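Local coordinates for protein aminotransferase, class I and II (Erwinia tasmaniensis, PDB 5Z0Q) that belongs to the class I and II aminotransferase family and binds pyridoxal-5'-phosphate, forming an assembly of two chains, at residues Q56-Q61 against D275-V280. Numbering follows the deposited sequence.
Sequences QQRVQQ and DVLAYV
R58, near the end of helix 49-59, lays its side chain across the first turn of helix 276-288, crossing V276, L277 and V280 each at about a right angle. The nearest CA atoms across the contact are those of R58 and L277, 7.1 Å apart. Anti to the backbone N (chi1 -174°), R58 CG rests against two methyl groups, 3.6 Å from L277 CD2 and 3.7 Å from V280 CG2. The chain then bends at chi2 (55°), and beyond the bend V276 CG1 lies over one face of the guanidinium, off centre toward NE and NH1, 3.3 Å from R58 NH1. On the opposite face, Q61 NE2 lies 3.2 Å above the plane, offset toward the rim. L277 also reaches V59, its CD2 lying 4.0 Å from V59 CG2, while its side chain touches L55 further back on helix 49-59; V280 likewise packs on A54. At the start of the second helix, D275 is the N-cap and its OD1 accepts from L277 N, so the turn that carries V276 and L277 is tied at its base.

No hydrogen bond joins the two segments. The polar end of R58 is satisfied beyond them: NH2 donates to the carbonyl O of V63, and NH1 forms a salt bridge with D23 of the second subunit. Because V59 also packs on Q56 of that subunit and the V276 backbone forms hydrogen bonds with it, the contact forms part of the dimer interface. The V276 side chain is about 11 Å from a bound pyridoxal-5'-phosphate. R58 thus combines two chemistries, an apolar stem buried among valine and leucine methyls and a cationic head whose charge is probably offset in part by that neighbouring-chain aspartate, consistent with R58 joining the helix packing to the subunit interface.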
# COMPACT_ATOMS: atom_id res chain seq x y z
N GLN A 56 -16.77 -9.91 6.04
CA GLN A 56 -18.15 -9.68 5.64
C GLN A 56 -18.83 -8.66 6.55
O GLN A 56 -19.59 -7.80 6.08
CB GLN A 56 -18.93 -10.99 5.63
CG GLN A 56 -18.48 -11.99 4.57
CD GLN A 56 -18.89 -11.58 3.16
OE1 GLN A 56 -19.51 -10.54 2.96
NE2 GLN A 56 -18.55 -12.41 2.19
N GLN A 57 -18.58 -8.75 7.86
CA GLN A 57 -19.14 -7.77 8.79
C GLN A 57 -18.62 -6.36 8.49
O GLN A 57 -19.32 -5.38 8.75
CB GLN A 57 -18.82 -8.16 10.23
CG GLN A 57 -19.61 -9.35 10.75
CD GLN A 57 -21.02 -8.99 11.17
OE1 GLN A 57 -21.32 -7.82 11.43
NE2 GLN A 57 -21.90 -9.98 11.24
N ARG A 58 -17.41 -6.26 7.95
CA ARG A 58 -16.85 -4.95 7.64
C ARG A 58 -17.35 -4.42 6.30
O ARG A 58 -17.54 -3.20 6.16
CB ARG A 58 -15.32 -5.02 7.63
CG ARG A 58 -14.63 -3.68 7.45
CD ARG A 58 -15.09 -2.69 8.50
NE ARG A 58 -14.58 -1.35 8.26
CZ ARG A 58 -15.13 -0.47 7.42
NH1 ARG A 58 -14.59 0.73 7.26
NH2 ARG A 58 -16.22 -0.81 6.74
N VAL A 59 -17.57 -5.29 5.32
CA VAL A 59 -18.11 -4.84 4.04
C VAL A 59 -19.57 -4.46 4.18
O VAL A 59 -20.02 -3.44 3.63
CB VAL A 59 -17.90 -5.92 2.96
CG1 VAL A 59 -18.54 -5.49 1.65
CG2 VAL A 59 -16.42 -6.21 2.77
N GLN A 60 -20.35 -5.26 4.92
CA GLN A 60 -21.75 -4.93 5.16
C GLN A 60 -21.92 -3.69 6.03
O GLN A 60 -23.04 -3.18 6.12
CB GLN A 60 -22.47 -6.12 5.79
CG GLN A 60 -22.91 -7.17 4.79
CD GLN A 60 -23.95 -6.64 3.82
OE1 GLN A 60 -23.97 -7.01 2.64
NE2 GLN A 60 -24.83 -5.77 4.30
N GLN A 61 -20.85 -3.20 6.66
CA GLN A 61 -20.94 -1.93 7.37
C GLN A 61 -21.27 -0.80 6.41
O GLN A 61 -22.01 0.13 6.76
CB GLN A 61 -19.64 -1.65 8.12
CG GLN A 61 -19.67 -0.37 8.94
CD GLN A 61 -18.30 0.05 9.43
OE1 GLN A 61 -17.70 -0.61 10.29
NE2 GLN A 61 -17.78 1.14 8.88
N ASP A 275 -4.72 -1.08 4.16
CA ASP A 275 -6.11 -1.15 3.73
C ASP A 275 -7.04 -1.30 4.93
O ASP A 275 -6.70 -1.94 5.93
CB ASP A 275 -6.30 -2.31 2.75
CG ASP A 275 -7.67 -2.33 2.10
OD1 ASP A 275 -8.69 -2.37 2.83
OD2 ASP A 275 -7.74 -2.31 0.85
N VAL A 276 -8.22 -0.70 4.82
CA VAL A 276 -9.22 -0.80 5.89
C VAL A 276 -9.64 -2.25 6.09
O VAL A 276 -9.78 -2.72 7.22
CB VAL A 276 -10.42 0.11 5.58
CG1 VAL A 276 -11.69 -0.43 6.23
CG2 VAL A 276 -10.15 1.53 6.05
N LEU A 277 -9.83 -2.99 4.99
CA LEU A 277 -10.21 -4.39 5.08
C LEU A 277 -9.05 -5.28 5.49
O LEU A 277 -9.27 -6.34 6.09
CB LEU A 277 -10.80 -4.86 3.75
CG LEU A 277 -12.05 -4.12 3.28
CD1 LEU A 277 -12.43 -4.53 1.87
CD2 LEU A 277 -13.21 -4.38 4.23
N ALA A 278 -7.82 -4.88 5.18
CA ALA A 278 -6.66 -5.69 5.57
C ALA A 278 -6.47 -5.71 7.08
O ALA A 278 -6.03 -6.73 7.63
CB ALA A 278 -5.40 -5.17 4.88
N TYR A 279 -6.78 -4.61 7.76
CA TYR A 279 -6.71 -4.59 9.22
C TYR A 279 -7.70 -5.58 9.82
O TYR A 279 -7.38 -6.26 10.81
CB TYR A 279 -6.99 -3.18 9.74
CG TYR A 279 -5.77 -2.29 9.83
CD1 TYR A 279 -4.55 -2.79 10.25
CD2 TYR A 279 -5.85 -0.95 9.49
CE1 TYR A 279 -3.44 -1.98 10.34
CE2 TYR A 279 -4.74 -0.13 9.58
CZ TYR A 279 -3.54 -0.65 10.00
OH TYR A 279 -2.44 0.17 10.08
N VAL A 280 -8.89 -5.69 9.24
CA VAL A 280 -9.92 -6.56 9.80
C VAL A 280 -9.51 -8.02 9.65
O VAL A 280 -9.72 -8.83 10.56
CB VAL A 280 -11.28 -6.28 9.12
CG1 VAL A 280 -12.33 -7.26 9.60
CG2 VAL A 280 -11.71 -4.85 9.40